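2-methyl-3-hydroxypyridine-5-carboxylic acid oxygenase (Mesorhizobium loti, PDB 3ALJ) uses bound FAD to oxygenate 2-methyl-3-hydroxypyridine-5-carboxylic acid, probably opening its pyridine ring during the breakdown of vitamin B6. Local coordinates at residues P295-G300 and P360-A365; L226-A231 and E243-M248; T25-L30 and V37-K42. One frame throughout, in Å; residues are numbered along the deposited sequence.

Contact 1. Residues P295-G300 and P360-A365; sequences PALAQG and PAALEA. With FAD (flavin-adenine dinucleotide), chain B; BME (beta-mercaptoethanol), chain D.
Leu297 and Gln299 carry 295-300 across to Ala362 and Ala365, while their neighbours in the same loop line the flavin. Pro295 presses its CB on the benzenoid part of the isoalloxazine, 3.4 Å from FAD C6. Its carbonyl O accepts Ala298 N at 2.9 Å, folding the loop back on itself. Leu297 has CG anti to the carbonyl carbon (chi1 -61°) and sends its branches to 360-365: CD2 meets the methyl of Ala362 at 4.0 Å, and CD1 lies 3.8 Å from Ala362 O. Helix 321-349 packs against both sides, with Ser343 on Leu297, Tyr346 on Ala362, and Cys339 on Gln299 and Ala365. Ala298 returns to the cofactor, its CB resting 3.6 Å from FAD O4 beside the pyrimidine ring. Gln299 then bends at chi2 (-70°), which brings its amide carbon CD to 3.9 Å from the CB of Ala365. The amide meets a methyl here and finds its polar partner elsewhere: OE1 accepts a hydrogen bond from Asn58 ND2. A leucine in place of Gln299 would probably leave Asn58 ND2 without this acceptor. Gln299 is also the N-cap residue of helix 300-314, and at Gly300 a side chain would run into FAD C1'. A beta-mercaptoethanol, probably from the crystallisation liquor, sits alongside, its O1 bonded to Ala365 O at 2.8 Å. With no hydrogen bond between the segments, 360-365 meets the flavin loop through van der Waals contact, and the Gln299 amide is satisfied outside both.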
loop_
_atom_site.group_PDB
_atom_site.type_symbol
_atom_site.label_atom_id
_atom_site.label_comp_id
_atom_site.label_asym_id
_atom_site.label_seq_id
_atom_site.Cartn_x
_atom_site.Cartn_y
_atom_site.Cartn_z
ATOM N N PRO A 295 1.857 -8.225 3.388
ATOM C CA PRO A 295 1.628 -6.953 4.102
ATOM C C PRO A 295 2.034 -6.894 5.571
ATOM O O PRO A 295 1.761 -5.874 6.222
ATOM C CB PRO A 295 0.115 -6.752 3.920
ATOM C CG PRO A 295 -0.442 -8.150 4.003
ATOM C CD PRO A 295 0.567 -8.974 3.132
ATOM N N ALA A 296 2.844 -7.885 6.010
ATOM C CA ALA A 296 3.229 -7.872 7.436
ATOM C C ALA A 296 3.884 -6.594 7.871
ATOM O O ALA A 296 3.653 -6.141 9.013
ATOM C CB ALA A 296 4.169 -9.111 7.761
ATOM N N LEU A 297 4.781 -6.029 7.069
ATOM C CA LEU A 297 5.453 -4.789 7.446
ATOM C C LEU A 297 4.799 -3.544 6.975
ATOM O O LEU A 297 5.332 -2.428 7.196
ATOM C CB LEU A 297 6.952 -4.820 7.021
ATOM C CG LEU A 297 7.796 -5.912 7.646
ATOM C CD1 LEU A 297 9.232 -5.789 6.910
ATOM C CD2 LEU A 297 7.812 -5.698 9.190
ATOM N N ALA A 298 3.601 -3.693 6.342
ATOM C CA ALA A 298 2.804 -2.533 5.881
ATOM C C ALA A 298 3.675 -1.565 5.086
ATOM O O ALA A 298 3.729 -0.366 5.311
ATOM C CB ALA A 298 2.116 -1.815 7.114
ATOM N N GLN A 299 4.318 -2.142 4.054
ATOM C CA GLN A 299 5.188 -1.444 3.132
ATOM C C GLN A 299 4.883 -1.560 1.655
ATOM O O GLN A 299 5.655 -1.114 0.773
ATOM C CB GLN A 299 6.678 -1.841 3.382
ATOM C CG GLN A 299 7.233 -1.087 4.653
ATOM C CD GLN A 299 7.406 0.412 4.400
ATOM O OE1 GLN A 299 7.484 0.870 3.265
ATOM N NE2 GLN A 299 7.416 1.210 5.463
ATOM N N GLY A 300 3.822 -2.293 1.286
ATOM C CA GLY A 300 3.600 -2.435 -0.136
ATOM C C GLY A 300 3.416 -1.078 -0.852
ATOM O O GLY A 300 4.010 -0.840 -1.940
ATOM N N PRO A 360 15.313 -2.834 14.194
ATOM C CA PRO A 360 15.898 -2.026 13.209
ATOM C C PRO A 360 15.880 -2.502 11.803
ATOM O O PRO A 360 15.590 -1.783 10.858
ATOM C CB PRO A 360 17.356 -1.814 13.758
ATOM C CG PRO A 360 17.140 -1.823 15.249
ATOM C CD PRO A 360 16.098 -2.947 15.435
ATOM N N ALA A 361 16.083 -3.825 11.641
ATOM C CA ALA A 361 15.975 -4.362 10.325
ATOM C C ALA A 361 14.577 -4.327 9.668
ATOM O O ALA A 361 14.449 -4.068 8.497
ATOM C CB ALA A 361 16.617 -5.815 10.372
ATOM N N ALA A 362 13.586 -4.633 10.510
ATOM C CA ALA A 362 12.235 -4.629 10.038
ATOM C C ALA A 362 11.902 -3.173 9.596
ATOM O O ALA A 362 11.146 -3.051 8.652
ATOM C CB ALA A 362 11.269 -5.049 11.132
ATOM N N LEU A 363 12.356 -2.155 10.337
ATOM C CA LEU A 363 12.048 -0.771 10.024
ATOM C C LEU A 363 12.947 -0.128 8.981
ATOM O O LEU A 363 12.837 1.077 8.714
ATOM C CB LEU A 363 12.179 0.004 11.338
ATOM C CG LEU A 363 11.042 -0.309 12.334
ATOM C CD1 LEU A 363 11.413 0.462 13.667
ATOM C CD2 LEU A 363 9.634 0.047 11.794
ATOM N N GLU A 364 13.839 -0.886 8.315
ATOM C CA GLU A 364 14.702 -0.239 7.367
ATOM C C GLU A 364 13.987 0.470 6.251
ATOM O O GLU A 364 14.306 1.681 6.000
ATOM C CB GLU A 364 15.600 -1.334 6.771
ATOM C CG GLU A 364 16.420 -0.809 5.559
ATOM C CD GLU A 364 17.296 -1.936 4.994
ATOM O OE1 GLU A 364 18.175 -2.353 5.751
ATOM O OE2 GLU A 364 16.982 -2.481 3.909
ATOM N N ALA A 365 12.968 -0.135 5.627
ATOM C CA ALA A 365 12.270 0.522 4.566
ATOM C C ALA A 365 11.597 1.822 5.113
ATOM O O ALA A 365 11.604 2.931 4.494
ATOM C CB ALA A 365 11.175 -0.387 3.909
HETATM P PA FAD B . -2.977 -0.707 -7.110
HETATM O O1A FAD B . -3.245 0.009 -5.823
HETATM O O2A FAD B . -3.466 -2.023 -7.299
HETATM O O5B FAD B . -3.529 0.246 -8.255
HETATM C C5B FAD B . -3.467 -0.153 -9.664
HETATM C C4B FAD B . -4.539 0.721 -10.283
HETATM O O4B FAD B . -4.402 0.379 -11.705
HETATM C C3B FAD B . -5.937 0.366 -9.933
HETATM O O3B FAD B . -6.723 1.546 -9.670
HETATM C C2B FAD B . -6.424 -0.484 -11.162
HETATM O O2B FAD B . -7.841 -0.392 -11.392
HETATM C C1B FAD B . -5.741 0.171 -12.317
HETATM N N9A FAD B . -5.420 -0.712 -13.392
HETATM C C8A FAD B . -5.161 -2.064 -13.376
HETATM N N7A FAD B . -4.821 -2.513 -14.594
HETATM C C5A FAD B . -4.871 -1.410 -15.432
HETATM C C6A FAD B . -4.536 -1.234 -16.772
HETATM N N6A FAD B . -4.141 -2.304 -17.543
HETATM N N1A FAD B . -4.664 0.000 -17.263
HETATM C C2A FAD B . -5.093 1.039 -16.537
HETATM N N3A FAD B . -5.399 0.948 -15.210
HETATM C C4A FAD B . -5.246 -0.297 -14.682
HETATM N N1 FAD B . 0.651 -1.176 1.850
HETATM C C2 FAD B . 1.034 -0.250 2.710
HETATM O O2 FAD B . 1.880 0.618 2.442
HETATM N N3 FAD B . 0.492 -0.230 3.996
HETATM C C4 FAD B . -0.485 -1.144 4.392
HETATM O O4 FAD B . -1.062 -0.982 5.532
HETATM C C4X FAD B . -0.850 -2.113 3.474
HETATM N N5 FAD B . -1.765 -3.149 3.867
HETATM C C5X FAD B . -2.070 -4.152 2.965
HETATM C C6 FAD B . -2.877 -5.237 3.349
HETATM C C7 FAD B . -3.235 -6.198 2.439
HETATM C C7M FAD B . -4.144 -7.375 2.896
HETATM C C8 FAD B . -2.749 -6.156 1.149
HETATM C C8M FAD B . -3.098 -7.241 0.104
HETATM C C9 FAD B . -1.938 -5.084 0.752
HETATM C C9A FAD B . -1.550 -4.085 1.679
HETATM N N10 FAD B . -0.668 -2.978 1.305
HETATM C C10 FAD B . -0.306 -2.058 2.215
HETATM C "C1'" FAD B . -0.089 -2.947 -0.122
HETATM C "C2'" FAD B . -0.885 -1.956 -0.960
HETATM O "O2'" FAD B . -2.279 -2.328 -0.939
HETATM C "C3'" FAD B . -0.435 -2.058 -2.429
HETATM O "O3'" FAD B . 1.013 -2.350 -2.420
HETATM C "C4'" FAD B . -0.591 -0.815 -3.202
HETATM O "O4'" FAD B . -2.018 -0.532 -3.262
HETATM C "C5'" FAD B . -0.125 -0.969 -4.613
HETATM O "O5'" FAD B . -0.335 0.261 -5.299
HETATM P P FAD B . -0.225 0.225 -6.876
HETATM O O1P FAD B . -0.547 1.592 -7.311
HETATM O O2P FAD B . 1.048 -0.411 -7.341
HETATM O O3P FAD B . -1.382 -0.806 -7.340
HETATM C C1 BME D . 11.673 2.001 1.081
HETATM C C2 BME D . 10.267 1.354 0.798
HETATM O O1 BME D . 11.448 3.270 1.709
HETATM S S2 BME D . 10.659 -0.144 -0.260
#

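Contact 2. Residues L226-A231 and E243-M248; sequences LMAPAA and EVWVEM
The indole of Trp245 takes Leu226 over one face: the CD2 methyl sits 3.7 Å from the centroid of the five-membered ring, only 4° off the ring normal, a CH-pi contact of nearly ideal direction. Further along that face, Leu226 CB lies 3.8 Å from CZ2 of the six-membered ring, so the leucine spans both rings. At the edge, in the plane of the indole, stands the backbone carbon of Met227; Met227 N comes obliquely, 3.6 Å from Trp245 CH2. The methyl of Ala228 also approaches at a slant, 4.1 Å from Trp245 CZ2. Trp245 turns its CG anti to the carbonyl carbon (chi1 -72°), swinging the ring off helix 242-248 and up against the strand. Helix and strand segments run almost at right angles, at 97°, with axes 11.2 Å apart, and the indole bridges the interval. Ile212 of the adjacent strand and Leu256 of helix 253-260 also touch Trp245. Glu243 and Glu247, on the exposed side of the helix, pair with Arg234 and Arg208. Between the segments themselves, dispersion and CH-pi attraction do the holding, without a hydrogen bond; in this contact the helix meets the strand through one aromatic side chain.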
loop_
_atom_site.group_PDB
_atom_site.type_symbol
_atom_site.label_atom_id
_atom_site.label_comp_id
_atom_site.label_asym_id
_atom_site.label_seq_id
_atom_site.Cartn_x
_atom_site.Cartn_y
_atom_site.Cartn_z
ATOM N N LEU A 226 -9.717 -8.535 9.881
ATOM C CA LEU A 226 -10.189 -9.780 10.552
ATOM C C LEU A 226 -9.527 -10.931 9.830
ATOM O O LEU A 226 -9.857 -11.149 8.624
ATOM C CB LEU A 226 -11.738 -9.889 10.561
ATOM C CG LEU A 226 -12.484 -9.228 11.702
ATOM C CD1 LEU A 226 -12.184 -7.794 11.898
ATOM C CD2 LEU A 226 -14.053 -9.386 11.393
ATOM N N MET A 227 -8.581 -11.656 10.434
ATOM C CA MET A 227 -7.813 -12.662 9.748
ATOM C C MET A 227 -8.047 -14.030 10.305
ATOM O O MET A 227 -7.813 -14.306 11.532
ATOM C CB MET A 227 -6.388 -12.272 9.944
ATOM C CG MET A 227 -6.119 -10.891 9.481
ATOM S SD MET A 227 -4.387 -10.416 9.703
ATOM C CE MET A 227 -4.499 -8.675 10.271
ATOM N N ALA A 228 -8.492 -14.989 9.475
ATOM C CA ALA A 228 -8.637 -16.404 9.815
ATOM C C ALA A 228 -8.328 -17.159 8.539
ATOM O O ALA A 228 -8.498 -16.606 7.421
ATOM C CB ALA A 228 -10.080 -16.665 10.200
ATOM N N PRO A 229 -7.884 -18.409 8.693
ATOM C CA PRO A 229 -7.485 -19.190 7.521
ATOM C C PRO A 229 -8.742 -19.506 6.641
ATOM O O PRO A 229 -9.879 -19.580 7.121
ATOM C CB PRO A 229 -7.048 -20.517 8.134
ATOM C CG PRO A 229 -6.833 -20.260 9.589
ATOM C CD PRO A 229 -7.655 -19.138 9.956
ATOM N N ALA A 230 -8.487 -19.653 5.348
ATOM C CA ALA A 230 -9.598 -19.929 4.413
ATOM C C ALA A 230 -10.222 -21.277 4.736
ATOM O O ALA A 230 -11.448 -21.428 4.470
ATOM C CB ALA A 230 -9.069 -19.979 2.972
ATOM N N ALA A 231 -9.462 -22.192 5.315
ATOM C CA ALA A 231 -10.014 -23.483 5.781
ATOM C C ALA A 231 -11.027 -23.364 6.936
ATOM O O ALA A 231 -11.680 -24.368 7.313
ATOM C CB ALA A 231 -8.835 -24.437 6.138
ATOM N N GLU A 243 -20.917 -14.064 15.548
ATOM C CA GLU A 243 -20.617 -14.815 16.767
ATOM C C GLU A 243 -19.208 -15.326 16.889
ATOM O O GLU A 243 -18.636 -15.316 18.009
ATOM C CB GLU A 243 -21.633 -15.978 16.931
ATOM C CG GLU A 243 -21.453 -16.844 18.232
ATOM C CD GLU A 243 -22.255 -18.152 18.204
ATOM O OE1 GLU A 243 -22.363 -18.873 17.160
ATOM O OE2 GLU A 243 -22.776 -18.490 19.291
ATOM N N VAL A 244 -18.590 -15.771 15.805
ATOM C CA VAL A 244 -17.271 -16.358 15.926
ATOM C C VAL A 244 -16.243 -15.264 16.225
ATOM O O VAL A 244 -15.244 -15.552 16.887
ATOM C CB VAL A 244 -16.872 -17.183 14.672
ATOM C CG1 VAL A 244 -16.332 -16.389 13.466
ATOM C CG2 VAL A 244 -15.996 -18.293 14.987
ATOM N N TRP A 245 -16.528 -14.041 15.798
ATOM C CA TRP A 245 -15.605 -12.906 16.061
ATOM C C TRP A 245 -15.857 -12.348 17.450
ATOM O O TRP A 245 -14.909 -12.093 18.235
ATOM C CB TRP A 245 -15.698 -11.815 14.981
ATOM C CG TRP A 245 -15.044 -12.310 13.655
ATOM C CD1 TRP A 245 -15.652 -12.812 12.567
ATOM C CD2 TRP A 245 -13.651 -12.562 13.459
ATOM N NE1 TRP A 245 -14.755 -13.262 11.629
ATOM C CE2 TRP A 245 -13.496 -13.173 12.199
ATOM C CE3 TRP A 245 -12.496 -12.284 14.202
ATOM C CZ2 TRP A 245 -12.261 -13.488 11.693
ATOM C CZ3 TRP A 245 -11.271 -12.593 13.687
ATOM C CH2 TRP A 245 -11.132 -13.201 12.476
ATOM N N VAL A 246 -17.138 -12.186 17.843
ATOM C CA VAL A 246 -17.401 -11.720 19.215
ATOM C C VAL A 246 -16.905 -12.745 20.260
ATOM O O VAL A 246 -16.354 -12.321 21.355
ATOM C CB VAL A 246 -18.907 -11.401 19.372
ATOM C CG1 VAL A 246 -19.265 -11.113 20.909
ATOM C CG2 VAL A 246 -19.281 -10.207 18.509
ATOM N N GLU A 247 -16.991 -14.050 19.979
ATOM C CA GLU A 247 -16.527 -15.047 20.970
ATOM C C GLU A 247 -15.050 -14.813 21.322
ATOM O O GLU A 247 -14.688 -14.937 22.506
ATOM C CB GLU A 247 -16.728 -16.468 20.462
ATOM C CG GLU A 247 -16.116 -17.482 21.440
ATOM C CD GLU A 247 -16.315 -18.947 21.004
ATOM O OE1 GLU A 247 -16.214 -19.264 19.759
ATOM O OE2 GLU A 247 -16.575 -19.760 21.940
ATOM N N MET A 248 -14.204 -14.525 20.316
ATOM C CA MET A 248 -12.770 -14.427 20.622
ATOM C C MET A 248 -12.321 -12.995 20.795
ATOM O O MET A 248 -11.268 -12.839 21.340
ATOM C CB MET A 248 -11.901 -15.255 19.588
ATOM C CG MET A 248 -11.730 -16.960 19.990
ATOM S SD MET A 248 -10.959 -17.578 18.607
ATOM C CE MET A 248 -9.319 -17.015 19.153
#

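Contact 3. Residues T25-L30 and V37-K42; sequences TAAIAL and VRLHEK. With FAD (flavin-adenine dinucleotide), chain B.
Ala27 is the tight point of this contact: its methyl meets Val37 CG1 at 3.7 Å, and Leu39 CD1 touches the same methyl at 4.0 Å. So small a side chain lets helix 21-32 ride close to the strand, the segment axes passing 8.6 Å apart and running nearly antiparallel, at 169°. With CG1 anti to its backbone N (chi1 -170°), Val37 straddles the helix surface: CG1 goes to Ala27, while CG2 reaches 3.9 Å to Leu30 CB and 3.7 Å to Ala27 O. All of these side chains are buried and apolar, and no hydrogen bond crosses between the segments. On the other side of the strand Arg38 turns away from the helix, partly exposed, and forms a salt bridge with Asp36. Past the strand's end the character changes. Glu41, bent at chi2, grips the adenosine ribose with both carboxylate oxygens: OE1 accepts FAD O2B and OE2 accepts FAD O3B, each at 2.7 Å. Ser43 N and Gly19 N supply a second bond to OE1 and OE2 respectively, fixing the carboxylate's rotation. Exposed Lys42 lays its chain along the adenine, CB 3.5 Å from FAD N3A. An acidic residue after the second strand, paired with the ribose hydroxyls, is the classic mark of a Rossmann-type dinucleotide site. The contact closes the beta-alpha-beta unit of strand 13-17, helix 21-32 and strand 36-40: Val16 touches Val37 and Leu39, strand 123-125 bonds along the other edge of 36-40, and helices 106-119 and 300-314 pack on the outer flanks of 21-32.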
loop_
_atom_site.group_PDB
_atom_site.type_symbol
_atom_site.label_atom_id
_atom_site.label_comp_id
_atom_site.label_asym_id
_atom_site.label_seq_id
_atom_site.Cartn_x
_atom_site.Cartn_y
_atom_site.Cartn_z
ATOM N N THR A 25 1.392 8.807 -7.610
ATOM C CA THR A 25 2.648 9.362 -7.143
ATOM C C THR A 25 3.539 9.666 -8.308
ATOM O O THR A 25 4.116 10.777 -8.383
ATOM C CB THR A 25 3.327 8.320 -6.211
ATOM O OG1 THR A 25 2.591 8.199 -4.980
ATOM C CG2 THR A 25 4.782 8.817 -5.858
ATOM N N ALA A 26 3.680 8.725 -9.281
ATOM C CA ALA A 26 4.520 9.008 -10.434
ATOM C C ALA A 26 4.001 10.190 -11.211
ATOM O O ALA A 26 4.818 11.088 -11.610
ATOM C CB ALA A 26 4.579 7.718 -11.379
ATOM N N ALA A 27 2.706 10.263 -11.419
ATOM C CA ALA A 27 2.168 11.395 -12.168
ATOM C C ALA A 27 2.405 12.756 -11.537
ATOM O O ALA A 27 2.788 13.690 -12.216
ATOM C CB ALA A 27 0.702 11.173 -12.491
ATOM N N ILE A 28 2.217 12.850 -10.237
ATOM C CA ILE A 28 2.410 14.120 -9.539
ATOM C C ILE A 28 3.869 14.495 -9.588
ATOM O O ILE A 28 4.190 15.639 -9.883
ATOM C CB ILE A 28 1.926 13.978 -8.117
ATOM C CG1 ILE A 28 0.424 13.923 -8.034
ATOM C CG2 ILE A 28 2.456 15.175 -7.280
ATOM C CD1 ILE A 28 -0.107 13.370 -6.654
ATOM N N ALA A 29 4.732 13.519 -9.288
ATOM C CA ALA A 29 6.182 13.810 -9.217
ATOM C C ALA A 29 6.705 14.238 -10.572
ATOM O O ALA A 29 7.454 15.281 -10.710
ATOM C CB ALA A 29 7.033 12.657 -8.701
ATOM N N LEU A 30 6.226 13.603 -11.637
ATOM C CA LEU A 30 6.698 13.931 -12.998
ATOM C C LEU A 30 6.116 15.262 -13.342
ATOM O O LEU A 30 6.857 16.126 -13.899
ATOM C CB LEU A 30 6.272 12.797 -13.995
ATOM C CG LEU A 30 7.003 11.524 -13.760
ATOM C CD1 LEU A 30 6.201 10.400 -14.561
ATOM C CD2 LEU A 30 8.454 11.569 -14.193
ATOM N N VAL A 37 2.215 14.947 -18.411
ATOM C CA VAL A 37 1.794 13.619 -17.948
ATOM C C VAL A 37 0.339 13.362 -18.109
ATOM O O VAL A 37 -0.532 14.172 -17.707
ATOM C CB VAL A 37 1.920 13.560 -16.363
ATOM C CG1 VAL A 37 1.705 12.079 -15.911
ATOM C CG2 VAL A 37 3.132 14.035 -15.899
ATOM N N ARG A 38 0.027 12.182 -18.685
ATOM C CA ARG A 38 -1.345 11.774 -18.779
ATOM C C ARG A 38 -1.473 10.426 -18.053
ATOM O O ARG A 38 -0.495 9.589 -18.135
ATOM C CB ARG A 38 -1.712 11.546 -20.264
ATOM C CG ARG A 38 -1.566 12.920 -21.066
ATOM C CD ARG A 38 -0.265 12.882 -21.840
ATOM N NE ARG A 38 -0.003 14.166 -22.548
ATOM C CZ ARG A 38 -0.571 14.470 -23.722
ATOM N NH1 ARG A 38 -0.212 15.615 -24.285
ATOM N NH2 ARG A 38 -1.424 13.616 -24.359
ATOM N N LEU A 39 -2.535 10.231 -17.313
ATOM C CA LEU A 39 -2.742 8.967 -16.521
ATOM C C LEU A 39 -3.996 8.300 -16.946
ATOM O O LEU A 39 -5.052 8.983 -17.152
ATOM C CB LEU A 39 -2.785 9.366 -15.018
ATOM C CG LEU A 39 -3.020 8.151 -14.088
ATOM C CD1 LEU A 39 -2.173 8.338 -12.771
ATOM C CD2 LEU A 39 -4.428 7.890 -13.732
ATOM N N HIS A 40 -3.936 6.982 -17.077
ATOM C CA HIS A 40 -5.033 6.164 -17.545
ATOM C C HIS A 40 -5.481 5.170 -16.471
ATOM O O HIS A 40 -4.673 4.248 -16.140
ATOM C CB HIS A 40 -4.609 5.452 -18.809
ATOM C CG HIS A 40 -4.172 6.394 -19.889
ATOM N ND1 HIS A 40 -5.069 6.987 -20.787
ATOM C CD2 HIS A 40 -2.958 6.991 -20.092
ATOM C CE1 HIS A 40 -4.385 7.875 -21.532
ATOM N NE2 HIS A 40 -3.099 7.861 -21.165
ATOM N N GLU A 41 -6.683 5.331 -15.961
ATOM C CA GLU A 41 -7.241 4.360 -15.006
ATOM C C GLU A 41 -8.301 3.482 -15.709
ATOM O O GLU A 41 -9.250 4.083 -16.270
ATOM C CB GLU A 41 -7.866 5.159 -13.797
ATOM C CG GLU A 41 -8.742 4.316 -12.904
ATOM C CD GLU A 41 -8.041 3.078 -12.373
ATOM O OE1 GLU A 41 -8.577 1.949 -12.408
ATOM O OE2 GLU A 41 -6.904 3.241 -11.811
ATOM N N LYS A 42 -8.161 2.187 -15.588
ATOM C CA LYS A 42 -9.126 1.258 -16.223
ATOM C C LYS A 42 -10.514 1.362 -15.685
ATOM O O LYS A 42 -11.524 1.277 -16.430
ATOM C CB LYS A 42 -8.539 -0.161 -16.117
ATOM C CG LYS A 42 -9.578 -1.287 -16.423
ATOM C CD LYS A 42 -8.872 -2.696 -16.220
ATOM C CE LYS A 42 -8.449 -2.916 -14.797
ATOM N NZ LYS A 42 -8.064 -4.397 -14.635
HETATM P PA FAD B . -2.977 -0.707 -7.110
HETATM O O1A FAD B . -3.245 0.009 -5.823
HETATM O O2A FAD B . -3.466 -2.023 -7.299
HETATM O O5B FAD B . -3.529 0.246 -8.255
HETATM C C5B FAD B . -3.467 -0.153 -9.664
HETATM C C4B FAD B . -4.539 0.721 -10.283
HETATM O O4B FAD B . -4.402 0.379 -11.705
HETATM C C3B FAD B . -5.937 0.366 -9.933
HETATM O O3B FAD B . -6.723 1.546 -9.670
HETATM C C2B FAD B . -6.424 -0.484 -11.162
HETATM O O2B FAD B . -7.841 -0.392 -11.392
HETATM C C1B FAD B . -5.741 0.171 -12.317
HETATM N N9A FAD B . -5.420 -0.712 -13.392
HETATM C C8A FAD B . -5.161 -2.064 -13.376
HETATM N N7A FAD B . -4.821 -2.513 -14.594
HETATM C C5A FAD B . -4.871 -1.410 -15.432
HETATM C C6A FAD B . -4.536 -1.234 -16.772
HETATM N N6A FAD B . -4.141 -2.304 -17.543
HETATM N N1A FAD B . -4.664 0.000 -17.263
HETATM C C2A FAD B . -5.093 1.039 -16.537
HETATM N N3A FAD B . -5.399 0.948 -15.210
HETATM C C4A FAD B . -5.246 -0.297 -14.682
HETATM N N1 FAD B . 0.651 -1.176 1.850
HETATM C C2 FAD B . 1.034 -0.250 2.710
HETATM O O2 FAD B . 1.880 0.618 2.442
HETATM N N3 FAD B . 0.492 -0.230 3.996
HETATM C C4 FAD B . -0.485 -1.144 4.392
HETATM O O4 FAD B . -1.062 -0.982 5.532
HETATM C C4X FAD B . -0.850 -2.113 3.474
HETATM N N5 FAD B . -1.765 -3.149 3.867
HETATM C C5X FAD B . -2.070 -4.152 2.965
HETATM C C6 FAD B . -2.877 -5.237 3.349
HETATM C C7 FAD B . -3.235 -6.198 2.439
HETATM C C7M FAD B . -4.144 -7.375 2.896
HETATM C C8 FAD B . -2.749 -6.156 1.149
HETATM C C8M FAD B . -3.098 -7.241 0.104
HETATM C C9 FAD B . -1.938 -5.084 0.752
HETATM C C9A FAD B . -1.550 -4.085 1.679
HETATM N N10 FAD B . -0.668 -2.978 1.305
HETATM C C10 FAD B . -0.306 -2.058 2.215
HETATM C "C1'" FAD B . -0.089 -2.947 -0.122
HETATM C "C2'" FAD B . -0.885 -1.956 -0.960
HETATM O "O2'" FAD B . -2.279 -2.328 -0.939
HETATM C "C3'" FAD B . -0.435 -2.058 -2.429
HETATM O "O3'" FAD B . 1.013 -2.350 -2.420
HETATM C "C4'" FAD B . -0.591 -0.815 -3.202
HETATM O "O4'" FAD B . -2.018 -0.532 -3.262
HETATM C "C5'" FAD B . -0.125 -0.969 -4.613
HETATM O "O5'" FAD B . -0.335 0.261 -5.299
HETATM P P FAD B . -0.225 0.225 -6.876
HETATM O O1P FAD B . -0.547 1.592 -7.311
HETATM O O2P FAD B . 1.048 -0.411 -7.341
HETATM O O3P FAD B . -1.382 -0.806 -7.340
#

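In the fold
All three contacts are largely buried, and none has a hydrogen bond between its segments, but they serve different parts of the molecule. Contacts 1 and 3 both reach FAD, from opposite sides of the chain's centre and with centres about 26 Å apart: contact 1 backs the flavin through a loop, contact 3 carries the ribose and adenine end. Contact 2, farthest from the chain's centre, lies on the seven-stranded sheet and sets aliphatic groups on an indole face; contact 3, on the sheet holding strand 36-40, packs small aliphatic side chains together. The helix 300-314 that begins within contact 1 also packs against helix 21-32 of contact 3, linking the two cofactor ends through the fold.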